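Local atomic coordinates of pseudopodium-enriched atypical kinase 1 (PDB entry 6BHC), a protein that probably acts as a signalling scaffold through a dimerising pseudokinase domain rather than as an active tyrosine kinase. Residues A[164-169]-A[289-294]; A[202-207]-A[279-284]; A[176-181]-A[352-357]; A[182-187]-A[284-289]. The protein carries 1 engineered substitution. All coordinates share one frame; numbering follows the deposited sequence.

Contact 1: A[164-169]-A[289-294]; sequences DSLAQH and MLHLPN
His169 ND1 and His291 ND1 lie 3.0 Å apart and share a hydrogen bond. The two side chains run alongside in opposite senses. Each ND1 sits at the edge of the other ring, near its plane, and the planes are turned 41° apart. Neither ring lies over the other. Beside this bond, His169 CE1 packs 3.6 Å from Leu290 O.

Leu166 CA lies over one face of the His291 ring, toward its rim, 4.0 Å from the centroid in a CH-pi contact. Leu166 CD1 comes within 3.8 Å of His291 CG. Ser165 O approaches His291 CE1 to 3.3 Å. The far nitrogens are held too: His291 NE2 bonds Val162 O, and His169 NE2 bonds Glu177 OE2. Both imidazoles are therefore fixed in rotation.

His291 has positive phi (60°) as the C-prime residue of a Schellman motif. Its N bonds Glu288 O, and Leu292 N bonds Tyr287 O. This turn ends helix 277-289 and places His291 beside the start of helix 166-171. Tyr176 of helix 173-194 meets both histidine rings, so the contact sits where these three helices of the kinase C-lobe converge.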
loop_
_atom_site.group_PDB
_atom_site.type_symbol
_atom_site.label_atom_id
_atom_site.label_comp_id
_atom_site.label_asym_id
_atom_site.label_seq_id
_atom_site.Cartn_x
_atom_site.Cartn_y
_atom_site.Cartn_z
ATOM N N ASP A 164 16.608 -21.596 -25.216
ATOM C CA ASP A 164 15.211 -21.879 -25.520
ATOM C C ASP A 164 14.418 -20.643 -25.923
ATOM O O ASP A 164 13.212 -20.754 -26.169
ATOM C CB ASP A 164 14.534 -22.542 -24.317
ATOM C CG ASP A 164 15.244 -23.805 -23.871
ATOM O OD1 ASP A 164 15.841 -24.488 -24.729
ATOM O OD2 ASP A 164 15.206 -24.112 -22.661
ATOM N N SER A 165 15.057 -19.473 -26.000
ATOM C CA SER A 165 14.354 -18.222 -26.265
ATOM C C SER A 165 14.779 -17.579 -27.581
ATOM O O SER A 165 14.636 -16.364 -27.744
ATOM C CB SER A 165 14.563 -17.240 -25.111
ATOM O OG SER A 165 14.049 -17.758 -23.896
ATOM N N LEU A 166 15.299 -18.364 -28.526
ATOM C CA LEU A 166 15.705 -17.788 -29.804
ATOM C C LEU A 166 14.498 -17.319 -30.608
ATOM O O LEU A 166 14.519 -16.226 -31.188
ATOM C CB LEU A 166 16.526 -18.800 -30.604
ATOM C CG LEU A 166 17.008 -18.324 -31.978
ATOM C CD1 LEU A 166 17.846 -17.057 -31.854
ATOM C CD2 LEU A 166 17.787 -19.421 -32.685
ATOM N N ALA A 167 13.434 -18.124 -30.647
ATOM C CA ALA A 167 12.252 -17.745 -31.413
ATOM C C ALA A 167 11.520 -16.575 -30.765
ATOM O O ALA A 167 10.993 -15.703 -31.466
ATOM C CB ALA A 167 11.318 -18.944 -31.570
ATOM N N GLN A 168 11.473 -16.539 -29.430
ATOM C CA GLN A 168 10.807 -15.433 -28.751
ATOM C C GLN A 168 11.571 -14.126 -28.916
ATOM O O GLN A 168 10.959 -13.052 -28.936
ATOM C CB GLN A 168 10.622 -15.757 -27.269
ATOM C CG GLN A 168 9.469 -16.709 -26.985
ATOM C CD GLN A 168 8.120 -16.108 -27.335
ATOM O OE1 GLN A 168 7.796 -14.995 -26.922
ATOM N NE2 GLN A 168 7.326 -16.844 -28.106
ATOM N N HIS A 169 12.899 -14.193 -29.028
ATOM C CA HIS A 169 13.673 -12.986 -29.287
ATOM C C HIS A 169 13.343 -12.414 -30.661
ATOM O O HIS A 169 13.258 -11.193 -30.828
ATOM C CB HIS A 169 15.168 -13.286 -29.166
ATOM C CG HIS A 169 16.032 -12.063 -29.150
ATOM N ND1 HIS A 169 17.406 -12.126 -29.073
ATOM C CD2 HIS A 169 15.718 -10.747 -29.194
ATOM C CE1 HIS A 169 17.903 -10.901 -29.076
ATOM N NE2 HIS A 169 16.899 -10.046 -29.149
ATOM N N MET A 289 23.678 -13.376 -24.161
ATOM C CA MET A 289 22.263 -13.314 -23.813
ATOM C C MET A 289 21.413 -12.759 -24.948
ATOM O O MET A 289 20.212 -13.044 -25.004
ATOM C CB MET A 289 22.064 -12.474 -22.552
ATOM C CG MET A 289 22.665 -13.103 -21.307
ATOM S SD MET A 289 22.296 -12.178 -19.808
ATOM C CE MET A 289 20.521 -12.397 -19.704
ATOM N N LEU A 290 22.004 -11.977 -25.851
ATOM C CA LEU A 290 21.311 -11.498 -27.037
ATOM C C LEU A 290 21.479 -12.440 -28.225
ATOM O O LEU A 290 21.326 -12.008 -29.374
ATOM C CB LEU A 290 21.794 -10.093 -27.397
ATOM C CG LEU A 290 21.483 -9.035 -26.340
ATOM C CD1 LEU A 290 22.043 -7.685 -26.751
ATOM C CD2 LEU A 290 19.983 -8.949 -26.088
ATOM N N HIS A 291 21.797 -13.710 -27.967
ATOM C CA HIS A 291 21.935 -14.735 -29.001
ATOM C C HIS A 291 23.014 -14.379 -30.017
ATOM O O HIS A 291 22.906 -14.702 -31.202
ATOM C CB HIS A 291 20.597 -15.002 -29.694
ATOM C CG HIS A 291 19.540 -15.520 -28.770
ATOM N ND1 HIS A 291 18.543 -14.722 -28.254
ATOM C CD2 HIS A 291 19.341 -16.754 -28.246
ATOM C CE1 HIS A 291 17.767 -15.442 -27.465
ATOM N NE2 HIS A 291 18.230 -16.679 -27.441
ATOM N N LEU A 292 24.065 -13.717 -29.557
ATOM C CA LEU A 292 25.231 -13.429 -30.368
ATOM C C LEU A 292 26.434 -14.201 -29.838
ATOM O O LEU A 292 26.496 -14.514 -28.645
ATOM C CB LEU A 292 25.549 -11.930 -30.369
ATOM C CG LEU A 292 24.412 -11.000 -30.795
ATOM C CD1 LEU A 292 24.809 -9.546 -30.594
ATOM C CD2 LEU A 292 24.023 -11.263 -32.240
ATOM N N PRO A 293 27.398 -14.535 -30.688
ATOM C CA PRO A 293 28.588 -15.235 -30.198
ATOM C C PRO A 293 29.449 -14.325 -29.337
ATOM O O PRO A 293 29.296 -13.102 -29.320
ATOM C CB PRO A 293 29.320 -15.641 -31.483
ATOM C CG PRO A 293 28.860 -14.657 -32.501
ATOM C CD PRO A 293 27.437 -14.329 -32.146
ATOM N N ASN A 294 30.352 -14.957 -28.593
ATOM C CA ASN A 294 31.393 -14.249 -27.869
ATOM C C ASN A 294 32.163 -13.356 -28.842
ATOM O O ASN A 294 32.714 -13.863 -29.831
ATOM C CB ASN A 294 32.327 -15.255 -27.196
ATOM C CG ASN A 294 33.442 -14.599 -26.391
ATOM O OD1 ASN A 294 33.509 -13.378 -26.260
ATOM N ND2 ASN A 294 34.322 -15.423 -25.834
#

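Contact 2: A[202-207]-A[279-284]; sequences CDLRLE and EFQTGI
The flat carboxamide of Gln281 meets the backbone of residues 202-204 through OE1 and NE2. Leu204 N donates to Gln281 OE1 at 2.9 Å, coming from above the carbonyl plane, 38° out of it. Gln281 NE2 makes a longer, weak bond to Cys202 O at 3.3 Å. The same NE2 also bonds Arg263 O, so both ends of the amide are engaged and the group is held against turning. The second flat group is the guanidinium of Arg205. Asp203 OD1 lies at its edge, in plane, 2.8 Å from Arg205 NE. Arg205 NH2 takes Asp203 OD2, which makes the grip side-on with one nitrogen to each oxygen. Glu207 joins this network of charges from the NH1 side.

Gln281 reaches the loop because its chain runs extended beyond CG (chi2 -175°). Leu204 points back at the helix. Its CB rests 3.5 Å from Gln281 OE1, and its CD1 packs 3.8 Å from Thr282 OG1. That hydroxyl bonds Asp278 O within its own helix. Leu191 of helix 173-194 touches both Leu204 and Thr282.

Asp278 OD1 holds the loop as well, through Cys202 N. An aspartate of this helix bonded to the loop backbone is a familiar feature of kinase folds. The run from His201 to Asn208 matches the HRD catalytic loop of active kinases in sequence and position, here with cysteine where they have arginine, and the buried helix 277-289 beneath it is the F helix.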
loop_
_atom_site.group_PDB
_atom_site.type_symbol
_atom_site.label_atom_id
_atom_site.label_comp_id
_atom_site.label_asym_id
_atom_site.label_seq_id
_atom_site.Cartn_x
_atom_site.Cartn_y
_atom_site.Cartn_z
ATOM N N CYS A 202 35.512 -14.537 -11.637
ATOM C CA CYS A 202 36.479 -15.010 -12.629
ATOM C C CYS A 202 35.967 -16.151 -13.499
ATOM O O CYS A 202 36.737 -16.696 -14.300
ATOM C CB CYS A 202 37.801 -15.439 -11.981
ATOM S SG CYS A 202 38.657 -14.125 -11.100
ATOM N N ASP A 203 34.700 -16.531 -13.380
ATOM C CA ASP A 203 34.148 -17.595 -14.212
ATOM C C ASP A 203 32.669 -17.319 -14.472
ATOM O O ASP A 203 31.808 -18.183 -14.295
ATOM C CB ASP A 203 34.364 -18.962 -13.564
ATOM C CG ASP A 203 34.131 -20.109 -14.531
ATOM O OD1 ASP A 203 34.372 -19.921 -15.743
ATOM O OD2 ASP A 203 33.708 -21.194 -14.081
ATOM N N LEU A 204 32.360 -16.099 -14.898
ATOM C CA LEU A 204 30.984 -15.697 -15.169
ATOM C C LEU A 204 30.572 -16.260 -16.523
ATOM O O LEU A 204 30.890 -15.695 -17.571
ATOM C CB LEU A 204 30.853 -14.180 -15.129
ATOM C CG LEU A 204 31.028 -13.542 -13.749
ATOM C CD1 LEU A 204 30.957 -12.025 -13.837
ATOM C CD2 LEU A 204 29.980 -14.076 -12.782
ATOM N N ARG A 205 29.867 -17.387 -16.500
ATOM C CA ARG A 205 29.329 -18.009 -17.701
ATOM C C ARG A 205 27.846 -18.277 -17.494
ATOM O O ARG A 205 27.378 -18.422 -16.361
ATOM C CB ARG A 205 30.079 -19.305 -18.045
ATOM C CG ARG A 205 31.500 -19.062 -18.542
ATOM C CD ARG A 205 32.255 -20.353 -18.837
ATOM N NE ARG A 205 32.642 -21.064 -17.621
ATOM C CZ ARG A 205 32.121 -22.223 -17.233
ATOM N NH1 ARG A 205 31.194 -22.817 -17.971
ATOM N NH2 ARG A 205 32.533 -22.795 -16.111
ATOM N N LEU A 206 27.105 -18.332 -18.604
ATOM C CA LEU A 206 25.649 -18.421 -18.515
ATOM C C LEU A 206 25.199 -19.700 -17.820
ATOM O O LEU A 206 24.137 -19.718 -17.188
ATOM C CB LEU A 206 25.028 -18.318 -19.908
ATOM C CG LEU A 206 25.170 -16.963 -20.609
ATOM C CD1 LEU A 206 24.464 -16.969 -21.957
ATOM C CD2 LEU A 206 24.638 -15.842 -19.729
ATOM N N GLU A 207 25.987 -20.772 -17.915
ATOM C CA GLU A 207 25.659 -22.013 -17.224
ATOM C C GLU A 207 25.973 -21.962 -15.734
ATOM O O GLU A 207 25.617 -22.900 -15.011
ATOM C CB GLU A 207 26.397 -23.191 -17.872
ATOM C CG GLU A 207 27.904 -23.013 -18.007
ATOM C CD GLU A 207 28.310 -22.280 -19.278
ATOM O OE1 GLU A 207 27.445 -21.629 -19.902
ATOM O OE2 GLU A 207 29.498 -22.361 -19.655
ATOM N N GLU A 279 33.782 -7.289 -14.563
ATOM C CA GLU A 279 33.148 -6.338 -15.470
ATOM C C GLU A 279 33.372 -6.733 -16.926
ATOM O O GLU A 279 32.452 -6.654 -17.749
ATOM C CB GLU A 279 33.678 -4.927 -15.207
ATOM C CG GLU A 279 33.163 -4.280 -13.921
ATOM C CD GLU A 279 33.884 -4.765 -12.674
ATOM O OE1 GLU A 279 34.771 -5.636 -12.792
ATOM O OE2 GLU A 279 33.565 -4.268 -11.573
ATOM N N PHE A 280 34.588 -7.170 -17.259
ATOM C CA PHE A 280 34.885 -7.566 -18.632
ATOM C C PHE A 280 34.084 -8.796 -19.041
ATOM O O PHE A 280 33.589 -8.872 -20.171
ATOM C CB PHE A 280 36.384 -7.821 -18.791
ATOM C CG PHE A 280 36.789 -8.226 -20.180
ATOM C CD1 PHE A 280 37.052 -7.268 -21.145
ATOM C CD2 PHE A 280 36.913 -9.564 -20.517
ATOM C CE1 PHE A 280 37.427 -7.637 -22.422
ATOM C CE2 PHE A 280 37.289 -9.940 -21.792
ATOM C CZ PHE A 280 37.547 -8.975 -22.744
ATOM N N GLN A 281 33.944 -9.772 -18.138
ATOM C CA GLN A 281 33.185 -10.973 -18.475
ATOM C C GLN A 281 31.694 -10.685 -18.586
ATOM O O GLN A 281 30.988 -11.366 -19.339
ATOM C CB GLN A 281 33.448 -12.068 -17.441
ATOM C CG GLN A 281 34.853 -12.646 -17.508
ATOM C CD GLN A 281 35.061 -13.814 -16.557
ATOM O OE1 GLN A 281 34.276 -14.031 -15.634
ATOM N NE2 GLN A 281 36.126 -14.574 -16.783
ATOM N N THR A 282 31.199 -9.684 -17.854
ATOM C CA THR A 282 29.800 -9.290 -17.987
ATOM C C THR A 282 29.514 -8.713 -19.369
ATOM O O THR A 282 28.414 -8.899 -19.903
ATOM C CB THR A 282 29.435 -8.283 -16.894
ATOM O OG1 THR A 282 29.662 -8.874 -15.608
ATOM C CG2 THR A 282 27.974 -7.874 -16.998
ATOM N N GLY A 283 30.490 -8.025 -19.967
ATOM C CA GLY A 283 30.303 -7.513 -21.313
ATOM C C GLY A 283 30.161 -8.612 -22.347
ATOM O O GLY A 283 29.413 -8.466 -23.317
ATOM N N ILE A 284 30.875 -9.723 -22.158
ATOM C CA ILE A 284 30.713 -10.872 -23.042
ATOM C C ILE A 284 29.329 -11.485 -22.871
ATOM O O ILE A 284 28.702 -11.918 -23.845
ATOM C CB ILE A 284 31.826 -11.904 -22.780
ATOM C CG1 ILE A 284 33.192 -11.319 -23.142
ATOM C CG2 ILE A 284 31.569 -13.190 -23.554
ATOM C CD1 ILE A 284 34.337 -12.284 -22.950
#

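Contact 3: A[176-181]-A[352-357]; sequences YERQVC and CLLWGP
Arg178 reaches from one helix of the kinase C-lobe, 173-194, to the C-terminal end of another, 343-354, where it meets Leu354 and Trp355. From CB the chain sets out with CG anti to the backbone N (chi1 -178°). CG lies 3.8 Å from Leu354 CD2. The chain stays extended to NE and passes Leu354 at a slant. At the tip, Leu354 CD2 stands over the centre of the guanidinium, 3.9 Å above its plane. Arg178 NH1 gives Leu354 O a bond of 3.2 Å, in the carbonyl plane and on a lone pair. NH2 adds a weak bond to the same oxygen. It also lies 3.5 Å from Trp355 NE1, with guanidinium and indole planes 85° apart.

Further partners hold the tip: Tyr321 OH bonds NH1, and Glu407 of helix 406-417 forms a salt bridge with NH2. Leu354 O also takes a bond from Arg358. An alanine here would probably leave Glu407 without this salt-bridge mate, take two donors from Leu354 O and open a gap beside Leu354 CD2.

Deeper in, Cys181 makes the apolar half of the contact. Its SG touches Leu353 CD1 at 4.3 Å. Its CB meets Leu354 CD2, the methyl that also covers the guanidinium, at 3.7 Å.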
loop_
_atom_site.group_PDB
_atom_site.type_symbol
_atom_site.label_atom_id
_atom_site.label_comp_id
_atom_site.label_asym_id
_atom_site.label_seq_id
_atom_site.Cartn_x
_atom_site.Cartn_y
_atom_site.Cartn_z
ATOM N N TYR A 176 11.722 -9.836 -24.632
ATOM C CA TYR A 176 12.887 -10.653 -24.304
ATOM C C TYR A 176 14.057 -9.790 -23.847
ATOM O O TYR A 176 14.711 -10.100 -22.844
ATOM C CB TYR A 176 13.298 -11.516 -25.500
ATOM C CG TYR A 176 14.576 -12.282 -25.233
ATOM C CD1 TYR A 176 14.566 -13.432 -24.453
ATOM C CD2 TYR A 176 15.794 -11.842 -25.735
ATOM C CE1 TYR A 176 15.732 -14.126 -24.191
ATOM C CE2 TYR A 176 16.964 -12.531 -25.480
ATOM C CZ TYR A 176 16.926 -13.673 -24.708
ATOM O OH TYR A 176 18.087 -14.365 -24.447
ATOM N N GLU A 177 14.344 -8.706 -24.572
ATOM C CA GLU A 177 15.492 -7.878 -24.222
ATOM C C GLU A 177 15.265 -7.087 -22.940
ATOM O O GLU A 177 16.239 -6.636 -22.328
ATOM C CB GLU A 177 15.841 -6.939 -25.379
ATOM C CG GLU A 177 16.246 -7.678 -26.652
ATOM C CD GLU A 177 16.974 -6.796 -27.653
ATOM O OE1 GLU A 177 17.185 -5.599 -27.365
ATOM O OE2 GLU A 177 17.341 -7.308 -28.732
ATOM N N ARG A 178 14.010 -6.910 -22.518
ATOM C CA ARG A 178 13.766 -6.339 -21.197
ATOM C C ARG A 178 14.079 -7.351 -20.101
ATOM O O ARG A 178 14.653 -6.993 -19.066
ATOM C CB ARG A 178 12.323 -5.845 -21.082
ATOM C CG ARG A 178 12.020 -5.182 -19.743
ATOM C CD ARG A 178 10.640 -4.542 -19.698
ATOM N NE ARG A 178 10.412 -3.883 -18.414
ATOM C CZ ARG A 178 10.725 -2.617 -18.155
ATOM N NH1 ARG A 178 11.275 -1.860 -19.094
ATOM N NH2 ARG A 178 10.487 -2.103 -16.957
ATOM N N GLN A 179 13.710 -8.620 -20.309
ATOM C CA GLN A 179 14.094 -9.664 -19.361
ATOM C C GLN A 179 15.607 -9.780 -19.248
ATOM O O GLN A 179 16.126 -10.075 -18.166
ATOM C CB GLN A 179 13.502 -11.012 -19.777
ATOM C CG GLN A 179 11.986 -11.059 -19.842
ATOM C CD GLN A 179 11.472 -12.436 -20.220
ATOM O OE1 GLN A 179 11.566 -13.382 -19.439
ATOM N NE2 GLN A 179 10.935 -12.557 -21.428
ATOM N N VAL A 180 16.326 -9.560 -20.351
ATOM C CA VAL A 180 17.784 -9.585 -20.304
ATOM C C VAL A 180 18.305 -8.489 -19.384
ATOM O O VAL A 180 19.195 -8.723 -18.559
ATOM C CB VAL A 180 18.364 -9.468 -21.727
ATOM C CG1 VAL A 180 19.860 -9.199 -21.677
ATOM C CG2 VAL A 180 18.081 -10.735 -22.514
ATOM N N CYS A 181 17.743 -7.280 -19.494
ATOM C CA CYS A 181 18.153 -6.192 -18.609
ATOM C C CYS A 181 17.857 -6.522 -17.151
ATOM O O CYS A 181 18.642 -6.181 -16.259
ATOM C CB CYS A 181 17.460 -4.890 -19.012
ATOM S SG CYS A 181 17.992 -4.206 -20.601
ATOM N N CYS A 352 18.618 2.621 -15.782
ATOM C CA CYS A 352 18.138 3.665 -16.680
ATOM C C CYS A 352 17.396 3.076 -17.874
ATOM O O CYS A 352 16.385 3.631 -18.316
ATOM C CB CYS A 352 19.301 4.535 -17.150
ATOM S SG CYS A 352 18.807 5.840 -18.294
ATOM N N LEU A 353 17.886 1.957 -18.416
ATOM C CA LEU A 353 17.202 1.336 -19.546
ATOM C C LEU A 353 15.851 0.761 -19.140
ATOM O O LEU A 353 14.922 0.726 -19.956
ATOM C CB LEU A 353 18.079 0.242 -20.159
ATOM C CG LEU A 353 19.441 0.659 -20.718
ATOM C CD1 LEU A 353 20.171 -0.538 -21.314
ATOM C CD2 LEU A 353 19.292 1.768 -21.748
ATOM N N LEU A 354 15.717 0.314 -17.891
ATOM C CA LEU A 354 14.475 -0.303 -17.440
ATOM C C LEU A 354 13.438 0.740 -17.038
ATOM O O LEU A 354 12.289 0.687 -17.490
ATOM C CB LEU A 354 14.761 -1.252 -16.276
ATOM C CG LEU A 354 15.476 -2.548 -16.657
ATOM C CD1 LEU A 354 16.092 -3.201 -15.433
ATOM C CD2 LEU A 354 14.500 -3.495 -17.338
ATOM N N TRP A 355 13.821 1.691 -16.188
ATOM C CA TRP A 355 12.903 2.716 -15.707
ATOM C C TRP A 355 13.427 4.136 -15.840
ATOM O O TRP A 355 12.612 5.067 -15.875
ATOM C CB TRP A 355 12.553 2.481 -14.231
ATOM C CG TRP A 355 12.224 1.065 -13.911
ATOM C CD1 TRP A 355 11.037 0.430 -14.129
ATOM C CD2 TRP A 355 13.093 0.103 -13.305
ATOM N NE1 TRP A 355 11.116 -0.875 -13.699
ATOM C CE2 TRP A 355 12.367 -1.099 -13.188
ATOM C CE3 TRP A 355 14.415 0.139 -12.852
ATOM C CZ2 TRP A 355 12.918 -2.253 -12.639
ATOM C CZ3 TRP A 355 14.962 -1.009 -12.305
ATOM C CH2 TRP A 355 14.214 -2.188 -12.204
ATOM N N GLY A 356 14.744 4.337 -15.913
ATOM C CA GLY A 356 15.345 5.652 -15.866
ATOM C C GLY A 356 14.935 6.536 -17.022
ATOM O O GLY A 356 14.172 6.128 -17.903
ATOM N N PRO A 357 15.441 7.769 -17.039
ATOM C CA PRO A 357 15.006 8.728 -18.063
ATOM C C PRO A 357 15.283 8.212 -19.467
ATOM O O PRO A 357 16.324 7.609 -19.736
ATOM C CB PRO A 357 15.823 9.986 -17.748
ATOM C CG PRO A 357 16.979 9.510 -16.940
ATOM C CD PRO A 357 16.481 8.329 -16.160
#

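Contact 4: A[182-187]-A[284-289]; sequences LLLLQL and ILIYEM
Met289 and Leu184 form the tight part of this contact. Met289 SD lies 3.6 Å from Leu184 CD2, and the side chains lie alongside, pointing opposite ways. The turn about the CG-SD bond (chi3 66°) carries CE to Leu183, where it touches CB and CD1, both at 3.9 Å. The methionine tip thus bridges two neighbouring leucines.

The rest is sparser. Leu184 CD1 meets Ile286 CG1 at 3.8 Å, the side chains at about a right angle. Leu187 and Leu285 also cross at about a right angle and touch through one methyl each, CD2 to CD1, at 3.8 Å. The looser part is not a solvent side: all six touching residues are buried. Leu325 and Leu350 also pack on Leu184, and Leu328 and Leu332 on Ile286. An alanine in place of Met289 would probably open a gap beside Leu183 and Leu184 and leave the Leu184 methyls freer to turn.

The axes of segments 182-187 and 284-289 pass 11.6 Å apart and run nearly antiparallel, at 155°. Long side chains fill this wide separation. The pairing joins 173-194 and 277-289, the E and F helices at the hydrophobic core of the protein kinase C-lobe.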
loop_
_atom_site.group_PDB
_atom_site.type_symbol
_atom_site.label_atom_id
_atom_site.label_comp_id
_atom_site.label_asym_id
_atom_site.label_seq_id
_atom_site.Cartn_x
_atom_site.Cartn_y
_atom_site.Cartn_z
ATOM N N LEU A 182 16.727 -7.184 -16.887
ATOM C CA LEU A 182 16.374 -7.520 -15.511
ATOM C C LEU A 182 17.311 -8.576 -14.939
ATOM O O LEU A 182 17.678 -8.511 -13.760
ATOM C CB LEU A 182 14.922 -7.989 -15.442
ATOM C CG LEU A 182 13.877 -6.873 -15.414
ATOM C CD1 LEU A 182 12.477 -7.439 -15.591
ATOM C CD2 LEU A 182 13.979 -6.087 -14.112
ATOM N N LEU A 183 17.706 -9.559 -15.752
ATOM C CA LEU A 183 18.673 -10.547 -15.286
ATOM C C LEU A 183 20.048 -9.919 -15.094
ATOM O O LEU A 183 20.736 -10.208 -14.108
ATOM C CB LEU A 183 18.749 -11.718 -16.265
ATOM C CG LEU A 183 17.474 -12.548 -16.417
ATOM C CD1 LEU A 183 17.717 -13.749 -17.319
ATOM C CD2 LEU A 183 16.952 -12.987 -15.056
ATOM N N LEU A 184 20.463 -9.055 -16.023
ATOM C CA LEU A 184 21.753 -8.388 -15.886
ATOM C C LEU A 184 21.779 -7.471 -14.673
ATOM O O LEU A 184 22.826 -7.321 -14.029
ATOM C CB LEU A 184 22.075 -7.601 -17.157
ATOM C CG LEU A 184 22.405 -8.416 -18.412
ATOM C CD1 LEU A 184 22.540 -7.505 -19.627
ATOM C CD2 LEU A 184 23.674 -9.230 -18.208
ATOM N N LEU A 185 20.643 -6.851 -14.345
ATOM C CA LEU A 185 20.573 -5.998 -13.163
ATOM C C LEU A 185 20.794 -6.803 -11.888
ATOM O O LEU A 185 21.487 -6.349 -10.970
ATOM C CB LEU A 185 19.226 -5.278 -13.119
ATOM C CG LEU A 185 19.030 -4.281 -11.978
ATOM C CD1 LEU A 185 20.088 -3.200 -12.052
ATOM C CD2 LEU A 185 17.638 -3.673 -12.025
ATOM N N GLN A 186 20.208 -8.000 -11.809
ATOM C CA GLN A 186 20.429 -8.850 -10.643
ATOM C C GLN A 186 21.873 -9.331 -10.577
ATOM O O GLN A 186 22.441 -9.454 -9.485
ATOM C CB GLN A 186 19.472 -10.039 -10.669
ATOM C CG GLN A 186 18.005 -9.657 -10.643
ATOM C CD GLN A 186 17.097 -10.866 -10.652
ATOM O OE1 GLN A 186 17.093 -11.664 -9.714
ATOM N NE2 GLN A 186 16.328 -11.017 -11.721
ATOM N N LEU A 187 22.482 -9.609 -11.732
ATOM C CA LEU A 187 23.884 -10.013 -11.755
ATOM C C LEU A 187 24.776 -8.908 -11.208
ATOM O O LEU A 187 25.672 -9.162 -10.394
ATOM C CB LEU A 187 24.303 -10.386 -13.178
ATOM C CG LEU A 187 25.789 -10.702 -13.374
ATOM C CD1 LEU A 187 26.209 -11.893 -12.524
ATOM C CD2 LEU A 187 26.104 -10.952 -14.843
ATOM N N ILE A 284 30.875 -9.723 -22.158
ATOM C CA ILE A 284 30.713 -10.872 -23.042
ATOM C C ILE A 284 29.329 -11.485 -22.871
ATOM O O ILE A 284 28.702 -11.918 -23.845
ATOM C CB ILE A 284 31.826 -11.904 -22.780
ATOM C CG1 ILE A 284 33.192 -11.319 -23.142
ATOM C CG2 ILE A 284 31.569 -13.190 -23.554
ATOM C CD1 ILE A 284 34.337 -12.284 -22.950
ATOM N N LEU A 285 28.827 -11.522 -21.634
ATOM C CA LEU A 285 27.518 -12.118 -21.383
ATOM C C LEU A 285 26.404 -11.354 -22.083
ATOM O O LEU A 285 25.391 -11.951 -22.463
ATOM C CB LEU A 285 27.246 -12.181 -19.880
ATOM C CG LEU A 285 28.171 -13.068 -19.049
ATOM C CD1 LEU A 285 27.709 -13.090 -17.601
ATOM C CD2 LEU A 285 28.229 -14.475 -19.621
ATOM N N ILE A 286 26.566 -10.040 -22.259
ATOM C CA ILE A 286 25.539 -9.250 -22.931
ATOM C C ILE A 286 25.345 -9.734 -24.360
ATOM O O ILE A 286 24.212 -9.888 -24.833
ATOM C CB ILE A 286 25.896 -7.753 -22.885
ATOM C CG1 ILE A 286 25.848 -7.239 -21.446
ATOM C CG2 ILE A 286 24.957 -6.953 -23.777
ATOM C CD1 ILE A 286 26.124 -5.758 -21.323
ATOM N N TYR A 287 26.446 -9.987 -25.069
ATOM C CA TYR A 287 26.347 -10.523 -26.422
ATOM C C TYR A 287 25.694 -11.899 -26.427
ATOM O O TYR A 287 24.826 -12.179 -27.262
ATOM C CB TYR A 287 27.735 -10.587 -27.059
ATOM C CG TYR A 287 28.231 -9.274 -27.623
ATOM C CD1 TYR A 287 28.775 -8.295 -26.797
ATOM C CD2 TYR A 287 28.169 -9.019 -28.987
ATOM C CE1 TYR A 287 29.236 -7.096 -27.317
ATOM C CE2 TYR A 287 28.625 -7.826 -29.515
ATOM C CZ TYR A 287 29.157 -6.870 -28.677
ATOM O OH TYR A 287 29.610 -5.686 -29.209
ATOM N N GLU A 288 26.095 -12.770 -25.497
ATOM C CA GLU A 288 25.585 -14.139 -25.492
ATOM C C GLU A 288 24.104 -14.183 -25.134
ATOM O O GLU A 288 23.339 -14.945 -25.738
ATOM C CB GLU A 288 26.406 -14.995 -24.528
ATOM C CG GLU A 288 27.855 -15.172 -24.964
ATOM C CD GLU A 288 28.664 -16.031 -24.009
ATOM O OE1 GLU A 288 28.420 -15.965 -22.786
ATOM O OE2 GLU A 288 29.547 -16.776 -24.486
ATOM N N MET A 289 23.678 -13.376 -24.161
ATOM C CA MET A 289 22.263 -13.314 -23.813
ATOM C C MET A 289 21.413 -12.759 -24.948
ATOM O O MET A 289 20.212 -13.044 -25.004
ATOM C CB MET A 289 22.064 -12.474 -22.552
ATOM C CG MET A 289 22.665 -13.103 -21.307
ATOM S SD MET A 289 22.296 -12.178 -19.808
ATOM C CE MET A 289 20.521 -12.397 -19.704
#

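How the contacts relate
Contact 4 is the most central and is wholly apolar. The other three mix packing with hydrogen bonds, though all are largely buried. Helix 277-289 serves contacts 2 and 4, and the turn at its end serves contact 1. Helix 173-194 serves contacts 3 and 4. Contact 2 uses a buried amide to hold a loop backbone. Contact 1 uses two imidazoles, with an exposed leucine beside them. Contact 3 uses a partly exposed arginine at a helix end. Tyr176 ties contact 3 to contacts 1 and 4 by bonding Met289 O. Leu206 packs on Met289 and Leu285, joining contacts 2 and 4. Contacts 2 and 3 do not touch.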